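Local coordinates for protein SaTIE-TED (PDB 6FX6) that is of unknown function but, as the thioester domain of a cell-wall-anchored surface protein, probably helps the bacterium attach covalently to host targets, at residues K133-K145 / G154-V166. Numbering follows the deposited sequence.
Sequences KEAEQRASFHKQK and GVFVDTNNTLSNV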
ATOM      1  N   LYS A 133       6.191  -8.551   0.757  1.00 51.33           N
ATOM      2  CA  LYS A 133       6.155 -10.018   0.692  1.00 55.56           C
ATOM      3  C   LYS A 133       5.335 -10.609   1.839  1.00 57.44           C
ATOM      4  O   LYS A 133       4.553 -11.526   1.621  1.00 60.51           O
ATOM      5  CB  LYS A 133       7.572 -10.602   0.702  1.00 58.93           C
ATOM      6  CG  LYS A 133       7.648 -12.093   0.393  1.00 63.79           C
ATOM      7  CD  LYS A 133       9.093 -12.521   0.184  1.00 69.50           C
ATOM      8  CE  LYS A 133       9.253 -14.034   0.122  1.00 77.25           C
ATOM      9  NZ  LYS A 133       8.655 -14.631  -1.103  1.00 79.90           N
ATOM     10  N   GLU A 134       5.516 -10.081   3.048  1.00 59.33           N
ATOM     11  CA  GLU A 134       4.755 -10.530   4.228  1.00 64.43           C
ATOM     12  C   GLU A 134       3.243 -10.307   4.104  1.00 61.38           C
ATOM     13  O   GLU A 134       2.457 -11.110   4.620  1.00 60.78           O
ATOM     14  CB  GLU A 134       5.283  -9.863   5.510  1.00 70.62           C
ATOM     15  CG  GLU A 134       6.604 -10.455   6.005  1.00 81.00           C
ATOM     16  CD  GLU A 134       7.294  -9.643   7.102  1.00 85.20           C
ATOM     17  OE1 GLU A 134       6.926  -8.468   7.342  1.00 86.60           O
ATOM     18  OE2 GLU A 134       8.229 -10.191   7.729  1.00 87.73           O
ATOM     19  N   ALA A 135       2.845  -9.240   3.407  1.00 34.77           N
ATOM     20  CA  ALA A 135       1.426  -8.931   3.166  1.00 35.54           C
ATOM     21  C   ALA A 135       0.685  -9.942   2.282  1.00 36.65           C
ATOM     22  O   ALA A 135      -0.542  -9.923   2.247  1.00 35.14           O
ATOM     23  CB  ALA A 135       1.278  -7.528   2.580  1.00 34.85           C
ATOM     24  N   GLU A 136       1.418 -10.789   1.553  1.00 41.49           N
ATOM     25  CA  GLU A 136       0.822 -11.913   0.815  1.00 41.70           C
ATOM     26  C   GLU A 136       0.400 -13.071   1.723  1.00 39.78           C
ATOM     27  O   GLU A 136      -0.453 -13.870   1.340  1.00 41.03           O
ATOM     28  CB  GLU A 136       1.792 -12.460  -0.236  1.00 48.19           C
ATOM     29  CG  GLU A 136       2.174 -11.479  -1.339  1.00 54.75           C
ATOM     30  CD  GLU A 136       3.180 -12.052  -2.339  1.00 62.05           C
ATOM     31  OE1 GLU A 136       3.646 -13.205  -2.158  1.00 62.42           O
ATOM     32  OE2 GLU A 136       3.510 -11.343  -3.318  1.00 62.88           O
ATOM     33  N   GLN A 137       0.997 -13.169   2.911  1.00 38.10           N
ATOM     34  CA  GLN A 137       0.729 -14.286   3.817  1.00 41.08           C
ATOM     35  C   GLN A 137      -0.655 -14.155   4.444  1.00 36.72           C
ATOM     36  O   GLN A 137      -1.109 -13.049   4.742  1.00 34.97           O
ATOM     37  CB  GLN A 137       1.794 -14.386   4.915  1.00 44.95           C
ATOM     38  CG  GLN A 137       3.232 -14.514   4.418  1.00 56.25           C
ATOM     39  CD  GLN A 137       3.430 -15.653   3.426  1.00 67.51           C
ATOM     40  OE1 GLN A 137       2.856 -16.734   3.576  1.00 71.88           O
ATOM     41  NE2 GLN A 137       4.244 -15.411   2.404  1.00 74.69           N
ATOM     42  N   ARG A 138      -1.311 -15.298   4.628  1.00 35.31           N
ATOM     43  CA  ARG A 138      -2.665 -15.370   5.168  1.00 33.15           C
ATOM     44  C   ARG A 138      -2.691 -16.308   6.366  1.00 31.92           C
ATOM     45  O   ARG A 138      -1.856 -17.209   6.485  1.00 30.41           O
ATOM     46  CB  ARG A 138      -3.637 -15.864   4.089  1.00 33.85           C
ATOM     47  CG  ARG A 138      -3.759 -14.937   2.883  1.00 35.11           C
ATOM     48  CD  ARG A 138      -4.506 -13.658   3.238  1.00 34.99           C
ATOM     49  NE  ARG A 138      -4.626 -12.737   2.103  1.00 37.76           N
ATOM     50  CZ  ARG A 138      -3.697 -11.858   1.706  1.00 35.97           C
ATOM     51  NH1 ARG A 138      -3.946 -11.079   0.661  1.00 39.48           N
ATOM     52  NH2 ARG A 138      -2.525 -11.746   2.327  1.00 34.02           N
ATOM     53  N   ALA A 139      -3.652 -16.075   7.260  1.00 30.90           N
ATOM     54  CA  ALA A 139      -3.862 -16.933   8.429  1.00 31.05           C
ATOM     55  C   ALA A 139      -4.109 -18.390   8.043  1.00 31.19           C
ATOM     56  O   ALA A 139      -4.552 -18.680   6.931  1.00 31.08           O
ATOM     57  CB  ALA A 139      -5.020 -16.412   9.258  1.00 30.88           C
ATOM     58  N   SER A 140      -3.815 -19.309   8.961  1.00 33.55           N
ATOM     59  CA  SER A 140      -3.995 -20.747   8.705  1.00 31.96           C
ATOM     60  C   SER A 140      -5.470 -21.136   8.542  1.00 30.31           C
ATOM     61  O   SER A 140      -5.783 -22.133   7.894  1.00 31.47           O
ATOM     62  CB  SER A 140      -3.363 -21.573   9.823  1.00 32.61           C
ATOM     63  OG  SER A 140      -3.960 -21.276  11.075  1.00 31.21           O
ATOM     64  N   PHE A 141      -6.368 -20.348   9.130  1.00 28.82           N
ATOM     65  CA  PHE A 141      -7.817 -20.564   8.987  1.00 28.63           C
ATOM     66  C   PHE A 141      -8.462 -19.759   7.842  1.00 28.67           C
ATOM     67  O   PHE A 141      -9.684 -19.690   7.748  1.00 32.62           O
ATOM     68  CB  PHE A 141      -8.540 -20.336  10.328  1.00 26.56           C
ATOM     69  CG  PHE A 141      -8.220 -19.019  11.001  1.00 26.80           C
ATOM     70  CD1 PHE A 141      -8.692 -17.814  10.488  1.00 25.52           C
ATOM     71  CD2 PHE A 141      -7.456 -18.989  12.169  1.00 27.36           C
ATOM     72  CE1 PHE A 141      -8.395 -16.609  11.114  1.00 24.87           C
ATOM     73  CE2 PHE A 141      -7.164 -17.788  12.799  1.00 25.92           C
ATOM     74  CZ  PHE A 141      -7.635 -16.596  12.270  1.00 25.04           C
ATOM     75  N   HIS A 142      -7.643 -19.180   6.965  1.00 30.15           N
ATOM     76  CA  HIS A 142      -8.113 -18.374   5.830  1.00 29.72           C
ATOM     77  C   HIS A 142      -9.034 -19.176   4.912  1.00 27.99           C
ATOM     78  O   HIS A 142      -8.707 -20.290   4.525  1.00 29.60           O
ATOM     79  CB  HIS A 142      -6.912 -17.850   5.037  1.00 29.22           C
ATOM     80  CG  HIS A 142      -7.269 -16.926   3.919  1.00 29.20           C
ATOM     81  ND1 HIS A 142      -8.109 -15.850   4.087  1.00 28.27           N
ATOM     82  CD2 HIS A 142      -6.870 -16.894   2.626  1.00 30.27           C
ATOM     83  CE1 HIS A 142      -8.222 -15.196   2.943  1.00 29.70           C
ATOM     84  NE2 HIS A 142      -7.482 -15.812   2.040  1.00 32.08           N
ATOM     85  N   LYS A 143     -10.188 -18.593   4.601  1.00 30.69           N
ATOM     86  CA  LYS A 143     -11.248 -19.208   3.783  1.00 34.47           C
ATOM     87  C   LYS A 143     -12.009 -20.385   4.420  1.00 34.98           C
ATOM     88  O   LYS A 143     -12.872 -20.959   3.763  1.00 38.98           O
ATOM     89  CB  LYS A 143     -10.743 -19.656   2.400  1.00 37.05           C
ATOM     90  CG  LYS A 143      -9.966 -18.631   1.598  1.00 39.70           C
ATOM     91  CD  LYS A 143      -9.717 -19.176   0.199  1.00 42.82           C
ATOM     92  CE  LYS A 143      -8.585 -18.464  -0.516  1.00 49.01           C
ATOM     93  NZ  LYS A 143      -8.168 -19.215  -1.736  1.00 51.39           N
ATOM     94  N   GLN A 144     -11.716 -20.744   5.670  1.00 35.83           N
ATOM     95  CA  GLN A 144     -12.353 -21.905   6.291  1.00 38.29           C
ATOM     96  C   GLN A 144     -13.719 -21.541   6.876  1.00 37.98           C
ATOM     97  O   GLN A 144     -14.007 -20.368   7.158  1.00 33.99           O
ATOM     98  CB  GLN A 144     -11.448 -22.530   7.359  1.00 41.40           C
ATOM     99  CG  GLN A 144     -10.187 -23.154   6.769  1.00 50.10           C
ATOM    100  CD  GLN A 144      -9.397 -23.999   7.757  1.00 59.17           C
ATOM    101  OE1 GLN A 144      -9.342 -23.706   8.955  1.00 65.42           O
ATOM    102  NE2 GLN A 144      -8.765 -25.053   7.251  1.00 68.89           N
ATOM    103  N   LYS A 145     -14.553 -22.569   7.020  1.00 40.90           N
ATOM    104  CA  LYS A 145     -15.846 -22.482   7.674  1.00 42.96           C
ATOM    105  C   LYS A 145     -15.759 -23.275   8.965  1.00 39.79           C
ATOM    106  O   LYS A 145     -15.359 -24.437   8.945  1.00 39.48           O
ATOM    107  CB  LYS A 145     -16.941 -23.072   6.787  1.00 54.46           C
ATOM    108  CG  LYS A 145     -17.207 -22.285   5.514  1.00 63.65           C
ATOM    109  CD  LYS A 145     -18.273 -22.963   4.666  1.00 78.77           C
ATOM    110  CE  LYS A 145     -18.464 -22.277   3.319  1.00 86.82           C
ATOM    111  NZ  LYS A 145     -19.191 -20.981   3.437  1.00 90.45           N
ATOM    112  N   GLY A 154     -15.515 -18.824  21.265  1.00 40.17           N
ATOM    113  CA  GLY A 154     -14.636 -19.671  20.459  1.00 38.03           C
ATOM    114  C   GLY A 154     -13.264 -19.038  20.289  1.00 39.08           C
ATOM    115  O   GLY A 154     -13.138 -17.809  20.213  1.00 33.16           O
ATOM    116  N   VAL A 155     -12.241 -19.889  20.240  1.00 38.54           N
ATOM    117  CA  VAL A 155     -10.854 -19.471  20.065  1.00 39.02           C
ATOM    118  C   VAL A 155     -10.304 -20.188  18.836  1.00 38.13           C
ATOM    119  O   VAL A 155     -10.462 -21.397  18.702  1.00 40.31           O
ATOM    120  CB  VAL A 155     -10.018 -19.808  21.314  1.00 43.20           C
ATOM    121  CG1 VAL A 155      -8.531 -19.549  21.077  1.00 43.58           C
ATOM    122  CG2 VAL A 155     -10.522 -19.000  22.505  1.00 44.97           C
ATOM    123  N   PHE A 156      -9.675 -19.432  17.940  1.00 35.62           N
ATOM    124  CA  PHE A 156      -9.124 -19.975  16.701  1.00 35.02           C
ATOM    125  C   PHE A 156      -7.679 -19.531  16.588  1.00 34.58           C
ATOM    126  O   PHE A 156      -7.397 -18.328  16.581  1.00 33.35           O
ATOM    127  CB  PHE A 156      -9.937 -19.498  15.501  1.00 35.48           C
ATOM    128  CG  PHE A 156     -11.398 -19.824  15.604  1.00 34.73           C
ATOM    129  CD1 PHE A 156     -11.853 -21.109  15.341  1.00 38.77           C
ATOM    130  CD2 PHE A 156     -12.319 -18.855  16.004  1.00 35.79           C
ATOM    131  CE1 PHE A 156     -13.205 -21.424  15.454  1.00 38.27           C
ATOM    132  CE2 PHE A 156     -13.671 -19.160  16.117  1.00 35.59           C
ATOM    133  CZ  PHE A 156     -14.114 -20.446  15.841  1.00 37.80           C
ATOM    134  N   VAL A 157      -6.772 -20.507  16.528  1.00 31.68           N
ATOM    135  CA  VAL A 157      -5.344 -20.245  16.510  1.00 32.70           C
ATOM    136  C   VAL A 157      -4.871 -20.121  15.067  1.00 32.77           C
ATOM    137  O   VAL A 157      -5.168 -20.974  14.236  1.00 35.73           O
ATOM    138  CB  VAL A 157      -4.552 -21.372  17.214  1.00 36.71           C
ATOM    139  CG1 VAL A 157      -3.049 -21.114  17.143  1.00 37.43           C
ATOM    140  CG2 VAL A 157      -5.001 -21.512  18.665  1.00 38.27           C
ATOM    141  N   ASP A 158      -4.132 -19.054  14.784  1.00 33.77           N
ATOM    142  CA  ASP A 158      -3.445 -18.888  13.510  1.00 33.86           C
ATOM    143  C   ASP A 158      -2.042 -19.496  13.613  1.00 34.47           C
ATOM    144  O   ASP A 158      -1.126 -18.856  14.118  1.00 37.32           O
ATOM    145  CB  ASP A 158      -3.359 -17.400  13.143  1.00 31.68           C
ATOM    146  CG  ASP A 158      -2.552 -17.144  11.874  1.00 32.56           C
ATOM    147  OD1 ASP A 158      -2.358 -18.083  11.075  1.00 31.34           O
ATOM    148  OD2 ASP A 158      -2.106 -15.993  11.681  1.00 33.75           O
ATOM    149  N   THR A 159      -1.880 -20.716  13.110  1.00 35.75           N
ATOM    150  CA  THR A 159      -0.570 -21.382  13.083  1.00 39.84           C
ATOM    151  C   THR A 159       0.425 -20.784  12.067  1.00 42.36           C
ATOM    152  O   THR A 159       1.602 -21.136  12.105  1.00 48.81           O
ATOM    153  CB  THR A 159      -0.701 -22.903  12.832  1.00 42.27           C
ATOM    154  OG1 THR A 159      -1.478 -23.143  11.653  1.00 40.79           O
ATOM    155  CG2 THR A 159      -1.366 -23.586  14.015  1.00 42.73           C
ATOM    156  N   ASN A 160      -0.034 -19.903  11.168  1.00 42.18           N
ATOM    157  CA  ASN A 160       0.867 -19.158  10.259  1.00 44.99           C
ATOM    158  C   ASN A 160       1.542 -17.921  10.882  1.00 44.79           C
ATOM    159  O   ASN A 160       2.380 -17.301  10.225  1.00 42.41           O
ATOM    160  CB  ASN A 160       0.135 -18.730   8.968  1.00 47.50           C
ATOM    161  CG  ASN A 160       0.182 -19.783   7.873  1.00 52.68           C
ATOM    162  OD1 ASN A 160       0.349 -20.977   8.130  1.00 56.55           O
ATOM    163  ND2 ASN A 160       0.019 -19.335   6.632  1.00 56.94           N
ATOM    164  N   ASN A 161       1.165 -17.544  12.109  1.00 44.52           N
ATOM    165  CA  ASN A 161       1.827 -16.456  12.846  1.00 43.36           C
ATOM    166  C   ASN A 161       1.720 -15.108  12.092  1.00 42.83           C
ATOM    167  O   ASN A 161       2.725 -14.424  11.855  1.00 46.16           O
ATOM    168  CB  ASN A 161       3.293 -16.857  13.164  1.00 47.75           C
ATOM    169  CG  ASN A 161       4.001 -15.888  14.114  1.00 49.77           C
ATOM    170  OD1 ASN A 161       3.393 -15.307  15.017  1.00 50.06           O
ATOM    171  ND2 ASN A 161       5.304 -15.718  13.907  1.00 47.70           N
ATOM    172  N   THR A 162       0.496 -14.741  11.713  1.00 38.45           N
ATOM    173  CA  THR A 162       0.243 -13.506  10.951  1.00 36.19           C
ATOM    174  C   THR A 162      -0.640 -12.467  11.648  1.00 32.66           C
ATOM    175  O   THR A 162      -0.794 -11.366  11.123  1.00 33.11           O
ATOM    176  CB  THR A 162      -0.429 -13.804   9.588  1.00 37.16           C
ATOM    177  OG1 THR A 162      -1.730 -14.361   9.807  1.00 36.27           O
ATOM    178  CG2 THR A 162       0.415 -14.761   8.749  1.00 39.02           C
ATOM    179  N   LEU A 163      -1.208 -12.778  12.812  1.00 33.10           N
ATOM    180  CA  LEU A 163      -2.235 -11.898  13.391  1.00 33.56           C
ATOM    181  C   LEU A 163      -1.713 -10.562  13.930  1.00 35.56           C
ATOM    182  O   LEU A 163      -2.486  -9.610  14.021  1.00 34.31           O
ATOM    183  CB  LEU A 163      -3.070 -12.635  14.445  1.00 33.82           C
ATOM    184  CG  LEU A 163      -3.814 -13.888  13.955  1.00 33.17           C
ATOM    185  CD1 LEU A 163      -4.838 -14.342  14.985  1.00 32.02           C
ATOM    186  CD2 LEU A 163      -4.495 -13.675  12.604  1.00 33.11           C
ATOM    187  N   SER A 164      -0.412 -10.474  14.229  1.00 38.17           N
ATOM    188  CA  SER A 164       0.221  -9.197  14.617  1.00 41.39           C
ATOM    189  C   SER A 164       0.245  -8.111  13.517  1.00 37.95           C
ATOM    190  O   SER A 164       0.445  -6.943  13.833  1.00 36.70           O
ATOM    191  CB  SER A 164       1.653  -9.426  15.123  1.00 46.29           C
ATOM    192  OG  SER A 164       2.549  -9.669  14.054  1.00 45.00           O
ATOM    193  N   ASN A 165       0.060  -8.498  12.251  1.00 37.55           N
ATOM    194  CA  ASN A 165      -0.048  -7.548  11.121  1.00 38.54           C
ATOM    195  C   ASN A 165      -1.475  -6.996  10.876  1.00 36.70           C
ATOM    196  O   ASN A 165      -1.663  -6.146   9.999  1.00 37.71           O
ATOM    197  CB  ASN A 165       0.430  -8.214   9.824  1.00 39.18           C
ATOM    198  CG  ASN A 165       1.861  -8.718   9.910  1.00 46.47           C
ATOM    199  OD1 ASN A 165       2.805  -7.932   9.964  1.00 45.47           O
ATOM    200  ND2 ASN A 165       2.027 -10.042   9.903  1.00 49.07           N
ATOM    201  N   VAL A 166      -2.465  -7.478  11.630  1.00 31.90           N
ATOM    202  CA  VAL A 166      -3.869  -7.090  11.436  1.00 32.66           C
ATOM    203  C   VAL A 166      -4.121  -5.672  11.968  1.00 31.28           C
ATOM    204  O   VAL A 166      -3.869  -5.384  13.146  1.00 29.86           O
ATOM    205  CB  VAL A 166      -4.828  -8.094  12.122  1.00 30.44           C
ATOM    206  CG1 VAL A 166      -6.279  -7.610  12.063  1.00 31.01           C
ATOM    207  CG2 VAL A 166      -4.686  -9.465  11.476  1.00 29.56           C
TER
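S140 and D158 are the pair whose CA atoms come nearest across the contact, 5.2 Å apart. Segment 133-145 leaves the end of helix 121-134 and runs as a linker into strand 145-149. Segment 154-166 leaves strand 154-157 through a type I turn, D158 to N161, and continues into a short 3-10 stretch. The backbone N of S140 donates to D158 OD1 at 2.8 Å, with an N-H...O angle of 158°. N160 N reaches the same oxygen from the opposite face of the carboxylate, which closes an Asx turn. D158 OD2 accepts from T162 N and T162 OG1. With CG anti to the backbone N (chi1 175°), the D158 carboxylate lies beside A139.

S140 OG in turn accepts from T159 N at 3.0 Å. N160 ND2 donates to R138 O at 2.8 Å, nearly in line with the carbonyl bond, but R138 O is tilted out of the amide plane. Beyond these bonds, the F141 ring turns its edge to V157 O and D158 N. F141 CD2 lies 4.2 Å from F156 CB. F141 CZ lies 4.3 Å from L163 CD2. L184 of one beta sheet, and L200 and L233 of the other, also touch F141, so its side chain packs between the two sheets of the C-terminal beta domain.

Four donors thus surround one largely buried carboxylate, which probably stabilises its negative charge. The same carboxylate ties the D158-N161 turn to the linker after helix 121-134.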